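Local coordinates for reticulocyte binding protein (Streptococcus agalactiae COH1, PDB 3FAW), which probably hydrolyses alpha-1,6-glucosidic linkages in pullulan and related alpha-glucans, as a secreted, peptidoglycan-anchored pullulanase of group B Streptococcus, at residues Q104-I109 with T118-E123; Q127-S132 with W151-D156; I777-Q782 with K786-P791. All coordinates share one frame; numbering follows the deposited sequence. Where two conformers were deposited one is given.

Contact 1 of 3, residues Q104-I109 with T118-E123; sequences QGHFNI and TRQSWE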
ATOM      1  N   GLN A 104      30.059 -23.342  20.772  1.00 27.52           N
ATOM      2  CA  GLN A 104      29.962 -23.905  22.122  1.00 27.73           C
ATOM      3  C   GLN A 104      28.796 -23.290  22.902  1.00 27.13           C
ATOM      4  O   GLN A 104      28.592 -23.611  24.077  1.00 26.91           O
ATOM      5  CB  GLN A 104      31.262 -23.661  22.895  1.00 28.83           C
ATOM      6  CG  GLN A 104      32.527 -24.185  22.212  1.00 31.24           C
ATOM      7  CD  GLN A 104      32.556 -25.697  22.086  1.00 33.96           C
ATOM      8  OE1 GLN A 104      32.032 -26.417  22.937  1.00 36.95           O
ATOM      9  NE2 GLN A 104      33.180 -26.188  21.020  1.00 37.88           N
ATOM     10  N   GLY A 105      28.042 -22.404  22.250  1.00 26.67           N
ATOM     11  CA  GLY A 105      26.913 -21.717  22.876  1.00 25.70           C
ATOM     12  C   GLY A 105      25.663 -22.574  22.794  1.00 24.65           C
ATOM     13  O   GLY A 105      25.698 -23.644  22.187  1.00 25.69           O
ATOM     14  N   HIS A 106      24.552 -22.139  23.389  1.00 23.79           N
ATOM     15  CA  HIS A 106      24.440 -20.874  24.115  1.00 22.87           C
ATOM     16  C   HIS A 106      25.073 -20.975  25.494  1.00 21.85           C
ATOM     17  O   HIS A 106      25.238 -22.070  26.034  1.00 21.89           O
ATOM     18  CB  HIS A 106      22.969 -20.487  24.278  1.00 23.73           C
ATOM     19  CG  HIS A 106      22.256 -20.257  22.983  1.00 24.90           C
ATOM     20  ND1 HIS A 106      21.245 -21.077  22.532  1.00 27.36           N
ATOM     21  CD2 HIS A 106      22.410 -19.297  22.041  1.00 25.26           C
ATOM     22  CE1 HIS A 106      20.805 -20.631  21.370  1.00 25.77           C
ATOM     23  NE2 HIS A 106      21.494 -19.550  21.050  1.00 25.57           N
ATOM     24  N   PHE A 107      25.408 -19.824  26.065  1.00 19.99           N
ATOM     25  CA  PHE A 107      26.079 -19.776  27.358  1.00 18.66           C
ATOM     26  C   PHE A 107      25.097 -19.591  28.517  1.00 18.15           C
ATOM     27  O   PHE A 107      24.043 -18.975  28.366  1.00 17.84           O
ATOM     28  CB  PHE A 107      27.161 -18.695  27.332  1.00 17.55           C
ATOM     29  CG  PHE A 107      28.222 -18.957  26.299  1.00 16.52           C
ATOM     30  CD1 PHE A 107      29.330 -19.733  26.605  1.00 13.95           C
ATOM     31  CD2 PHE A 107      28.082 -18.480  25.004  1.00 14.20           C
ATOM     32  CE1 PHE A 107      30.293 -20.003  25.650  1.00 14.98           C
ATOM     33  CE2 PHE A 107      29.043 -18.751  24.045  1.00 15.19           C
ATOM     34  CZ  PHE A 107      30.149 -19.513  24.370  1.00 14.94           C
ATOM     35  N   ASN A 108      25.438 -20.181  29.659  1.00 18.22           N
ATOM     36  CA  ASN A 108      24.671 -20.001  30.887  1.00 19.17           C
ATOM     37  C   ASN A 108      25.353 -18.971  31.778  1.00 18.45           C
ATOM     38  O   ASN A 108      26.509 -19.144  32.168  1.00 17.10           O
ATOM     39  CB  ASN A 108      24.530 -21.323  31.645  1.00 19.52           C
ATOM     40  CG  ASN A 108      23.572 -21.220  32.823  1.00 23.61           C
ATOM     41  OD1 ASN A 108      22.353 -21.177  32.643  1.00 29.34           O
ATOM     42  ND2 ASN A 108      24.119 -21.181  34.036  1.00 24.32           N
ATOM     43  N   ILE A 109      24.636 -17.896  32.089  1.00 19.03           N
ATOM     44  CA  ILE A 109      25.123 -16.880  33.016  1.00 19.45           C
ATOM     45  C   ILE A 109      24.442 -17.121  34.358  1.00 20.27           C
ATOM     46  O   ILE A 109      23.228 -17.318  34.408  1.00 20.78           O
ATOM     47  CB  ILE A 109      24.815 -15.448  32.520  1.00 18.45           C
ATOM     48  CG1 ILE A 109      25.137 -15.300  31.024  1.00 18.88           C
ATOM     49  CG2 ILE A 109      25.598 -14.427  33.331  1.00 18.53           C
ATOM     50  CD1 ILE A 109      26.545 -15.718  30.642  1.00 18.04           C
ATOM     51  N   THR A 118      21.839 -17.471  27.376  1.00 21.46           N
ATOM     52  CA  THR A 118      22.034 -16.325  26.491  1.00 21.17           C
ATOM     53  C   THR A 118      21.201 -16.460  25.219  1.00 20.92           C
ATOM     54  O   THR A 118      21.037 -17.555  24.677  1.00 21.56           O
ATOM     55  CB  THR A 118      23.518 -16.129  26.102  1.00 21.70           C
ATOM     56  OG1 THR A 118      24.005 -17.298  25.433  1.00 19.76           O
ATOM     57  CG2 THR A 118      24.370 -15.849  27.340  1.00 21.40           C
ATOM     58  N   ARG A 119      20.668 -15.327  24.774  1.00 20.75           N
ATOM     59  CA  ARG A 119      19.932 -15.207  23.522  1.00 21.07           C
ATOM     60  C   ARG A 119      20.839 -14.470  22.548  1.00 19.18           C
ATOM     61  O   ARG A 119      21.554 -13.551  22.941  1.00 18.87           O
ATOM     62  CB  ARG A 119      18.637 -14.409  23.766  1.00 21.63           C
ATOM     63  CG  ARG A 119      17.880 -13.965  22.512  1.00 24.89           C
ATOM     64  CD  ARG A 119      16.529 -13.348  22.870  1.00 25.38           C
ATOM     65  NE  ARG A 119      16.665 -12.132  23.679  1.00 27.20           N
ATOM     66  CZ  ARG A 119      16.744 -10.888  23.200  1.00 29.46           C
ATOM     67  NH1 ARG A 119      16.707 -10.649  21.892  1.00 30.74           N
ATOM     68  NH2 ARG A 119      16.864  -9.865  24.040  1.00 29.54           N
ATOM     69  N   GLN A 120      20.819 -14.862  21.279  1.00 17.53           N
ATOM     70  CA  GLN A 120      21.597 -14.151  20.266  1.00 16.67           C
ATOM     71  C   GLN A 120      20.831 -12.917  19.805  1.00 15.61           C
ATOM     72  O   GLN A 120      19.680 -13.028  19.389  1.00 14.36           O
ATOM     73  CB  GLN A 120      21.897 -15.063  19.077  1.00 17.43           C
ATOM     74  CG  GLN A 120      22.883 -16.176  19.396  1.00 17.46           C
ATOM     75  CD  GLN A 120      23.031 -17.178  18.266  1.00 16.30           C
ATOM     76  OE1 GLN A 120      22.082 -17.453  17.531  1.00 15.31           O
ATOM     77  NE2 GLN A 120      24.226 -17.737  18.130  1.00 14.07           N
ATOM     78  N   SER A 121      21.463 -11.743  19.883  1.00 14.53           N
ATOM     79  CA  SER A 121      20.842 -10.507  19.390  1.00 14.01           C
ATOM     80  C   SER A 121      20.693 -10.608  17.876  1.00 13.02           C
ATOM     81  O   SER A 121      21.444 -11.338  17.236  1.00 12.23           O
ATOM     82  CB  SER A 121      21.673  -9.270  19.765  1.00 14.31           C
ATOM     83  OG  SER A 121      22.850  -9.164  18.976  1.00 12.68           O
ATOM     84  N   TRP A 122      19.737  -9.882  17.302  1.00 12.21           N
ATOM     85  CA  TRP A 122      19.549  -9.925  15.848  1.00 12.67           C
ATOM     86  C   TRP A 122      20.789  -9.437  15.084  1.00 12.53           C
ATOM     87  O   TRP A 122      21.101  -9.972  14.021  1.00 14.18           O
ATOM     88  CB  TRP A 122      18.269  -9.190  15.404  1.00 11.70           C
ATOM     89  CG  TRP A 122      18.283  -7.685  15.521  1.00 11.57           C
ATOM     90  CD1 TRP A 122      17.760  -6.939  16.542  1.00 11.65           C
ATOM     91  CD2 TRP A 122      18.806  -6.749  14.569  1.00 11.02           C
ATOM     92  NE1 TRP A 122      17.944  -5.601  16.292  1.00 10.85           N
ATOM     93  CE2 TRP A 122      18.580  -5.456  15.088  1.00  9.57           C
ATOM     94  CE3 TRP A 122      19.450  -6.878  13.331  1.00  9.51           C
ATOM     95  CZ2 TRP A 122      18.975  -4.295  14.411  1.00  9.75           C
ATOM     96  CZ3 TRP A 122      19.844  -5.722  12.660  1.00 11.34           C
ATOM     97  CH2 TRP A 122      19.605  -4.447  13.205  1.00 11.31           C
ATOM     98  N   GLU A 123      21.497  -8.444  15.626  1.00 12.77           N
ATOM     99  CA  GLU A 123      22.756  -7.974  15.029  1.00 14.30           C
ATOM    100  C   GLU A 123      23.811  -9.085  14.990  1.00 13.85           C
ATOM    101  O   GLU A 123      24.537  -9.227  14.004  1.00 13.04           O
ATOM    102  CB  GLU A 123      23.341  -6.770  15.795  1.00 13.96           C
ATOM    103  CG  GLU A 123      22.500  -5.494  15.743  1.00 14.77           C
ATOM    104  CD  GLU A 123      21.542  -5.354  16.915  1.00 15.87           C
ATOM    105  OE1 GLU A 123      21.181  -6.381  17.538  1.00 16.87           O
ATOM    106  OE2 GLU A 123      21.144  -4.212  17.210  1.00 15.74           O
TER
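The imidazole of H106 meets Q120 at its edge: Q120 CD lies near the ring plane, 4.0 Å from H106 NE2, and the amide stands almost perpendicular to the ring (87° between planes). T118 O approaches the same imidazole obliquely, 3.4 Å from H106 CG. The phenyl ring of F107 has Q104 O and G105 CA over one face, both displaced toward the rim, while T118 OG1 lies near the ring plane at the end that carries the methylene, 3.9 Å from F107 CB.

T118 is the centre of the contact and grips F107 twice. Its backbone N donates to F107 O over 2.8 Å, and its hydroxyl OG1 accepts from F107 N over 3.0 Å. The threonine torsion makes the second bond possible: chi1 of 60° sets OG1 between its own backbone N and carbonyl carbon, facing the opposite backbone, and turns CG2 inward to touch I109 CG1 at 3.8 Å. The hydroxyl thus receives the amide of F107 just after the cis peptide that precedes H106. H106 lies at the exposed margin; the buried amide of Q120 passes its imidazole and hydrogen-bonds Y129 OH through NE2.

These bonds lie at the open end of the beta hairpin formed by strands 108-111 and 114-120. F107 packs edge-to-face with F100, and I109 touches V72 of strand 71-73 and A43 of strand 40-47; R119 pairs by backbone bonds with A43 and Q45 of the latter strand. Beyond the hairpin, S121 is the N-cap of helix 122-129, its OG bonded to F124 N.

Contact 2 of 3, residues Q127-S132 with W151-D156; sequences QLYAYS and WSPSAD
Y129 O receives the indole NE1 of W151 over 3.0 Å in a fairly straight bond. The donor stands above the carbonyl plane, 51° out of it, and the oxygen lies at the indole edge. This bond ties the last turn of helix 122-129 to the end of strand 146-151, and it satisfies the polar atom of a largely buried tryptophan.

P153 lies over one face of the Y129 ring as a CH-pi contact: its CB is 3.5 Å from the ring centroid and 17° off the normal. L128 CB covers the opposite face, so the phenol is held between a neighbour in its own helix and the proline. P153 in turn places its CD over the indole of W151. With CG of W151 anti to the backbone N (chi1 -177°), the indole swings toward the helix end, where its CZ2 also touches Y129 CB at 4.0 Å. Y131 adds its CB against W151 CD1.

S152 to A155 form a type I beta turn, with P153 at its second position. The turn links strands 146-151 and 157-164 in the beta domain that matches carbohydrate-binding module 48, the N-terminal module common in isoamylase- and pullulanase-type enzymes, and here it receives the end of the preceding helix.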
ATOM      1  N   GLN A 127      25.516 -11.187  11.958  1.00 15.51           N
ATOM      2  CA  GLN A 127      26.968 -11.408  11.901  1.00 16.51           C
ATOM      3  C   GLN A 127      27.282 -12.871  11.592  1.00 15.60           C
ATOM      4  O   GLN A 127      28.144 -13.156  10.762  1.00 15.94           O
ATOM      5  CB  GLN A 127      27.655 -10.986  13.208  1.00 16.78           C
ATOM      6  CG  GLN A 127      29.192 -11.141  13.192  1.00 19.87           C
ATOM      7  CD  GLN A 127      29.878 -10.605  14.447  1.00 20.70           C
ATOM      8  OE1 GLN A 127      29.411  -9.650  15.069  1.00 22.44           O
ATOM      9  NE2 GLN A 127      31.002 -11.219  14.814  1.00 19.25           N
ATOM     10  N   LEU A 128      26.569 -13.787  12.245  1.00 15.04           N
ATOM     11  CA  LEU A 128      26.826 -15.224  12.106  1.00 14.20           C
ATOM     12  C   LEU A 128      26.133 -15.868  10.913  1.00 15.23           C
ATOM     13  O   LEU A 128      26.717 -16.740  10.257  1.00 15.09           O
ATOM     14  CB  LEU A 128      26.397 -15.977  13.369  1.00 13.63           C
ATOM     15  CG  LEU A 128      27.085 -15.642  14.697  1.00 10.86           C
ATOM     16  CD1 LEU A 128      26.573 -16.598  15.779  1.00 10.87           C
ATOM     17  CD2 LEU A 128      28.602 -15.718  14.585  1.00 12.89           C
ATOM     18  N   TYR A 129      24.892 -15.458  10.642  1.00 14.99           N
ATOM     19  CA  TYR A 129      24.014 -16.217   9.740  1.00 15.08           C
ATOM     20  C   TYR A 129      23.486 -15.470   8.516  1.00 14.84           C
ATOM     21  O   TYR A 129      22.856 -16.092   7.663  1.00 13.63           O
ATOM     22  CB  TYR A 129      22.826 -16.782  10.525  1.00 14.99           C
ATOM     23  CG  TYR A 129      23.214 -17.425  11.838  1.00 14.13           C
ATOM     24  CD1 TYR A 129      24.156 -18.445  11.883  1.00 12.14           C
ATOM     25  CD2 TYR A 129      22.631 -17.015  13.035  1.00 13.42           C
ATOM     26  CE1 TYR A 129      24.520 -19.035  13.087  1.00 14.13           C
ATOM     27  CE2 TYR A 129      22.983 -17.598  14.238  1.00 11.95           C
ATOM     28  CZ  TYR A 129      23.929 -18.608  14.259  1.00 14.85           C
ATOM     29  OH  TYR A 129      24.287 -19.191  15.450  1.00 15.98           O
ATOM     30  N   ALA A 130      23.730 -14.163   8.413  1.00 15.83           N
ATOM     31  CA  ALA A 130      23.276 -13.400   7.247  1.00 15.38           C
ATOM     32  C   ALA A 130      23.696 -14.128   5.971  1.00 15.00           C
ATOM     33  O   ALA A 130      24.864 -14.474   5.805  1.00 15.20           O
ATOM     34  CB  ALA A 130      23.833 -11.983   7.269  1.00 16.82           C
ATOM     35  N   TYR A 131      22.728 -14.374   5.092  1.00 15.01           N
ATOM     36  CA  TYR A 131      22.917 -15.230   3.926  1.00 14.06           C
ATOM     37  C   TYR A 131      22.530 -14.473   2.668  1.00 14.30           C
ATOM     38  O   TYR A 131      21.540 -13.745   2.664  1.00 13.09           O
ATOM     39  CB  TYR A 131      22.058 -16.486   4.083  1.00 14.12           C
ATOM     40  CG  TYR A 131      22.229 -17.536   3.005  1.00 12.26           C
ATOM     41  CD1 TYR A 131      23.437 -18.205   2.843  1.00 15.64           C
ATOM     42  CD2 TYR A 131      21.167 -17.886   2.174  1.00 14.11           C
ATOM     43  CE1 TYR A 131      23.589 -19.184   1.862  1.00 16.38           C
ATOM     44  CE2 TYR A 131      21.305 -18.861   1.194  1.00 14.29           C
ATOM     45  CZ  TYR A 131      22.516 -19.506   1.042  1.00 14.07           C
ATOM     46  OH  TYR A 131      22.652 -20.469   0.071  1.00 12.52           O
ATOM     47  N   SER A 132      23.319 -14.644   1.609  1.00 14.91           N
ATOM     48  CA  SER A 132      23.082 -13.963   0.333  1.00 15.88           C
ATOM     49  C   SER A 132      22.716 -14.912  -0.819  1.00 15.90           C
ATOM     50  O   SER A 132      22.488 -14.460  -1.937  1.00 17.11           O
ATOM     51  CB  SER A 132      24.321 -13.144  -0.052  1.00 17.30           C
ATOM     52  OG  SER A 132      24.625 -12.182   0.943  0.10 15.48           O
ATOM     53  N   TRP A 151      16.094 -20.682   5.424  1.00 13.17           N
ATOM     54  CA  TRP A 151      16.969 -20.072   6.431  1.00 14.04           C
ATOM     55  C   TRP A 151      16.347 -20.214   7.824  1.00 13.56           C
ATOM     56  O   TRP A 151      15.221 -19.771   8.051  1.00 13.88           O
ATOM     57  CB  TRP A 151      17.212 -18.595   6.092  1.00 14.36           C
ATOM     58  CG  TRP A 151      18.155 -17.887   7.018  1.00 14.55           C
ATOM     59  CD1 TRP A 151      19.517 -17.851   6.935  1.00 14.27           C
ATOM     60  CD2 TRP A 151      17.802 -17.097   8.160  1.00 14.87           C
ATOM     61  NE1 TRP A 151      20.033 -17.092   7.959  1.00 15.83           N
ATOM     62  CE2 TRP A 151      19.002 -16.620   8.727  1.00 14.35           C
ATOM     63  CE3 TRP A 151      16.586 -16.754   8.764  1.00 15.95           C
ATOM     64  CZ2 TRP A 151      19.023 -15.811   9.871  1.00 17.65           C
ATOM     65  CZ3 TRP A 151      16.605 -15.949   9.898  1.00 15.77           C
ATOM     66  CH2 TRP A 151      17.818 -15.487  10.440  1.00 15.04           C
ATOM     67  N   SER A 152      17.075 -20.839   8.748  1.00 13.92           N
ATOM     68  CA  SER A 152      16.574 -21.064  10.116  1.00 13.93           C
ATOM     69  C   SER A 152      17.705 -21.514  11.056  1.00 14.27           C
ATOM     70  O   SER A 152      17.788 -22.684  11.421  1.00 13.64           O
ATOM     71  CB  SER A 152      15.440 -22.100  10.108  1.00 14.43           C
ATOM     72  OG  SER A 152      14.836 -22.216  11.384  1.00 13.61           O
ATOM     73  N   PRO A 153      18.568 -20.570  11.471  1.00 13.00           N
ATOM     74  CA  PRO A 153      19.830 -20.940  12.110  1.00 13.65           C
ATOM     75  C   PRO A 153      19.722 -21.591  13.498  1.00 12.86           C
ATOM     76  O   PRO A 153      20.658 -22.279  13.894  1.00 12.50           O
ATOM     77  CB  PRO A 153      20.586 -19.606  12.185  1.00 13.25           C
ATOM     78  CG  PRO A 153      19.533 -18.571  12.194  1.00 13.88           C
ATOM     79  CD  PRO A 153      18.401 -19.109  11.381  1.00 13.20           C
ATOM     80  N   SER A 154      18.609 -21.395  14.213  1.00 11.81           N
ATOM     81  CA  SER A 154      18.453 -21.934  15.570  0.50 13.61           C
ATOM     82  C   SER A 154      17.762 -23.301  15.613  1.00 13.22           C
ATOM     83  O   SER A 154      17.582 -23.873  16.691  1.00 11.96           O
ATOM     84  CB  SER A 154      17.687 -20.945  16.458  0.50 13.74           C
ATOM     85  OG  SER A 154      16.333 -20.825  16.051  0.50 18.70           O
ATOM     86  N   ALA A 155      17.381 -23.830  14.448  1.00 12.92           N
ATOM     87  CA  ALA A 155      16.690 -25.134  14.366  1.00 13.71           C
ATOM     88  C   ALA A 155      17.603 -26.323  14.680  1.00 13.45           C
ATOM     89  O   ALA A 155      18.756 -26.346  14.259  1.00 13.79           O
ATOM     90  CB  ALA A 155      16.072 -25.319  12.975  1.00 14.25           C
ATOM     91  N   ASP A 156      17.078 -27.305  15.418  1.00 14.03           N
ATOM     92  CA  ASP A 156      17.758 -28.593  15.618  1.00 13.86           C
ATOM     93  C   ASP A 156      17.625 -29.470  14.373  1.00 13.53           C
ATOM     94  O   ASP A 156      18.557 -30.191  14.001  1.00 12.02           O
ATOM     95  CB  ASP A 156      17.160 -29.359  16.805  1.00 14.26           C
ATOM     96  CG  ASP A 156      17.404 -28.678  18.135  1.00 13.21           C
ATOM     97  OD1 ASP A 156      18.332 -27.853  18.231  1.00 12.48           O
ATOM     98  OD2 ASP A 156      16.668 -28.990  19.094  1.00 11.39           O
TER

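Contact 3 of 3, residues I777-Q782 with K786-P791; sequences IVDADQ and KPISTP
I788 reaches into the bend made by residues 777-782, and its CD1 does most of the touching. It lies 3.5 Å from Q782 CG and also meets I777 O, V778 N and D779 CG. Q782 and I788 run alongside each other in opposite directions, so that the glutamine CD also touches I788 CG1. D779 comes in at a slant, with its carboxylate carbon against the isoleucine end and OD2 3.6 Å from P791 CA. CG1 of I788 lies anti to the carbonyl carbon (chi1 -58°); with the chain extended beyond CG1, this carries CD1 to I777 O.

The aspartate organises the bend: OD1 accepts D781 N from above the carboxylate plane, an Asx turn, and also Q782 N nearly along its C-O axis, which completes an Asx motif, both at 2.8 Å. Just before it, I777 and V778 form a classic beta bulge opposite V810, at the end of strand 775-778, an outermost strand of the five-stranded antiparallel sheet in the C-terminal domain. OD2 of D779 has its own partner in R792 N, so both carboxylate oxygens are bound by backbone amides.

At the strand side, I777 CG2 packs on K786 O, and a water donates to I777 O and to K786 O, each 2.6 Å away, bridging the two carbonyls.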
ATOM      1  N   ILE A 777     -11.488  26.183 -22.417  1.00 17.21           N
ATOM      2  CA  ILE A 777     -11.436  24.735 -22.685  1.00 15.88           C
ATOM      3  C   ILE A 777     -12.090  23.874 -21.586  1.00 15.88           C
ATOM      4  O   ILE A 777     -12.399  22.700 -21.814  1.00 14.13           O
ATOM      5  CB  ILE A 777      -9.995  24.253 -22.988  1.00 16.33           C
ATOM      6  CG1 ILE A 777      -9.068  24.447 -21.787  1.00 14.74           C
ATOM      7  CG2 ILE A 777      -9.451  24.990 -24.212  1.00 14.83           C
ATOM      8  CD1 ILE A 777      -7.759  23.709 -21.927  1.00 16.15           C
ATOM      9  N   VAL A 778     -12.297  24.459 -20.407  1.00 14.71           N
ATOM     10  CA  VAL A 778     -13.107  23.832 -19.360  1.00 15.41           C
ATOM     11  C   VAL A 778     -14.159  24.831 -18.888  1.00 15.36           C
ATOM     12  O   VAL A 778     -13.837  25.981 -18.586  1.00 15.59           O
ATOM     13  CB  VAL A 778     -12.252  23.372 -18.148  1.00 14.38           C
ATOM     14  CG1 VAL A 778     -13.133  22.770 -17.052  1.00 13.73           C
ATOM     15  CG2 VAL A 778     -11.199  22.377 -18.584  1.00 14.87           C
ATOM     16  N   ASP A 779     -15.413  24.393 -18.839  1.00 15.85           N
ATOM     17  CA  ASP A 779     -16.494  25.226 -18.305  1.00 16.23           C
ATOM     18  C   ASP A 779     -17.342  24.410 -17.323  1.00 16.55           C
ATOM     19  O   ASP A 779     -16.882  23.383 -16.823  1.00 17.05           O
ATOM     20  CB  ASP A 779     -17.310  25.865 -19.449  1.00 16.11           C
ATOM     21  CG  ASP A 779     -18.254  24.894 -20.142  1.00 17.48           C
ATOM     22  OD1 ASP A 779     -18.227  23.683 -19.849  1.00 17.60           O
ATOM     23  OD2 ASP A 779     -19.039  25.362 -20.996  1.00 20.55           O
ATOM     24  N   ALA A 780     -18.561  24.865 -17.039  1.00 15.74           N
ATOM     25  CA  ALA A 780     -19.438  24.186 -16.081  1.00 15.53           C
ATOM     26  C   ALA A 780     -19.935  22.816 -16.564  1.00 15.25           C
ATOM     27  O   ALA A 780     -20.262  21.948 -15.745  1.00 14.40           O
ATOM     28  CB  ALA A 780     -20.623  25.083 -15.735  1.00 14.37           C
ATOM     29  N   ASP A 781     -19.993  22.625 -17.883  1.00 15.47           N
ATOM     30  CA  ASP A 781     -20.574  21.412 -18.474  1.00 15.88           C
ATOM     31  C   ASP A 781     -19.560  20.391 -18.990  1.00 16.90           C
ATOM     32  O   ASP A 781     -19.825  19.184 -18.967  1.00 16.48           O
ATOM     33  CB  ASP A 781     -21.503  21.787 -19.629  1.00 17.00           C
ATOM     34  CG  ASP A 781     -22.755  22.503 -19.169  1.00 16.91           C
ATOM     35  OD1 ASP A 781     -23.229  22.237 -18.043  1.00 18.51           O
ATOM     36  OD2 ASP A 781     -23.271  23.328 -19.946  1.00 21.29           O
ATOM     37  N   GLN A 782     -18.419  20.869 -19.478  1.00 17.80           N
ATOM     38  CA  GLN A 782     -17.473  19.998 -20.170  1.00 18.84           C
ATOM     39  C   GLN A 782     -16.025  20.381 -19.929  1.00 17.32           C
ATOM     40  O   GLN A 782     -15.712  21.522 -19.593  1.00 18.54           O
ATOM     41  CB  GLN A 782     -17.757  19.989 -21.677  1.00 18.53           C
ATOM     42  CG  GLN A 782     -17.564  21.333 -22.368  1.00 18.65           C
ATOM     43  CD  GLN A 782     -18.071  21.330 -23.798  1.00 22.18           C
ATOM     44  OE1 GLN A 782     -19.133  21.878 -24.091  1.00 27.35           O
ATOM     45  NE2 GLN A 782     -17.316  20.706 -24.694  1.00 24.16           N
ATOM     46  N   LYS A 786     -10.172  21.262 -26.426  1.00 20.10           N
ATOM     47  CA  LYS A 786     -10.733  22.002 -27.561  1.00 21.90           C
ATOM     48  C   LYS A 786     -11.460  23.264 -27.086  1.00 21.50           C
ATOM     49  O   LYS A 786     -12.029  23.277 -25.993  1.00 21.39           O
ATOM     50  CB  LYS A 786     -11.705  21.121 -28.350  1.00 21.91           C
ATOM     51  CG  LYS A 786     -11.085  19.860 -28.929  1.00 24.80           C
ATOM     52  CD  LYS A 786     -12.153  18.918 -29.475  1.00 26.22           C
ATOM     53  CE  LYS A 786     -11.555  17.590 -29.908  1.00 29.81           C
ATOM     54  NZ  LYS A 786     -12.578  16.669 -30.485  1.00 31.74           N
ATOM     55  N   PRO A 787     -11.445  24.332 -27.905  1.00 21.56           N
ATOM     56  CA  PRO A 787     -12.194  25.535 -27.551  1.00 21.40           C
ATOM     57  C   PRO A 787     -13.701  25.287 -27.450  1.00 20.25           C
ATOM     58  O   PRO A 787     -14.282  24.634 -28.319  1.00 18.84           O
ATOM     59  CB  PRO A 787     -11.890  26.503 -28.707  1.00 21.90           C
ATOM     60  CG  PRO A 787     -10.683  25.971 -29.368  1.00 21.93           C
ATOM     61  CD  PRO A 787     -10.725  24.492 -29.182  1.00 22.07           C
ATOM     62  N   ILE A 788     -14.312  25.795 -26.383  1.00 19.73           N
ATOM     63  CA  ILE A 788     -15.758  25.740 -26.205  1.00 20.09           C
ATOM     64  C   ILE A 788     -16.352  27.031 -26.782  1.00 21.20           C
ATOM     65  O   ILE A 788     -16.048  28.128 -26.308  1.00 22.19           O
ATOM     66  CB  ILE A 788     -16.139  25.577 -24.716  1.00 19.21           C
ATOM     67  CG1 ILE A 788     -15.512  24.302 -24.138  1.00 18.40           C
ATOM     68  CG2 ILE A 788     -17.651  25.527 -24.554  1.00 18.74           C
ATOM     69  CD1 ILE A 788     -15.549  24.223 -22.617  1.00 17.79           C
ATOM     70  N   SER A 789     -17.188  26.892 -27.810  0.50 21.84           N
ATOM     71  CA  SER A 789     -17.674  28.039 -28.586  0.50 22.76           C
ATOM     72  C   SER A 789     -18.597  28.962 -27.792  0.50 23.66           C
ATOM     73  O   SER A 789     -18.488  30.185 -27.897  0.50 23.06           O
ATOM     74  CB  SER A 789     -18.386  27.560 -29.855  0.50 22.27           C
ATOM     75  OG  SER A 789     -19.487  26.728 -29.539  0.50 23.14           O
ATOM     76  N   THR A 790     -19.501  28.374 -27.010  1.00 25.39           N
ATOM     77  CA  THR A 790     -20.411  29.136 -26.147  1.00 26.84           C
ATOM     78  C   THR A 790     -20.307  28.627 -24.698  1.00 26.12           C
ATOM     79  O   THR A 790     -21.129  27.820 -24.255  1.00 26.07           O
ATOM     80  CB  THR A 790     -21.874  29.080 -26.671  1.00 28.14           C
ATOM     81  OG1 THR A 790     -22.742  29.795 -25.778  1.00 30.17           O
ATOM     82  CG2 THR A 790     -22.360  27.637 -26.821  1.00 31.32           C
ATOM     83  N   PRO A 791     -19.286  29.101 -23.953  1.00 25.42           N
ATOM     84  CA  PRO A 791     -19.014  28.579 -22.611  1.00 24.66           C
ATOM     85  C   PRO A 791     -20.107  28.888 -21.585  1.00 23.42           C
ATOM     86  O   PRO A 791     -20.667  29.983 -21.585  1.00 22.58           O
ATOM     87  CB  PRO A 791     -17.707  29.283 -22.210  1.00 25.19           C
ATOM     88  CG  PRO A 791     -17.160  29.869 -23.461  1.00 25.35           C
ATOM     89  CD  PRO A 791     -18.324  30.153 -24.329  1.00 25.45           C
TER
HETATM   90  O   HOH W   1     -12.493  21.496 -24.100  1.00 19.69           O

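How the contacts relate
Contacts 1 and 2 lie in series on one side of the chain and share helix 122-129: the first leads into its start, the second receives its end, and a glutamine-tyrosine contact joins the two. Contact 1 is the most buried and rests on one backbone bond and one amide-to-hydroxyl bond; contact 2 is partly buried and chiefly aromatic, joining the helix to a separate beta domain. Contact 3, on the opposite side of the chain's centre, lies about 52 Å from contact 1 and 53 Å from contact 2 at the nearest atoms. Also partly buried, but with Q782, K786 and P787 exposed, it is a sheet-edge turn where backbone-bound carboxylate and water accompany aliphatic packing.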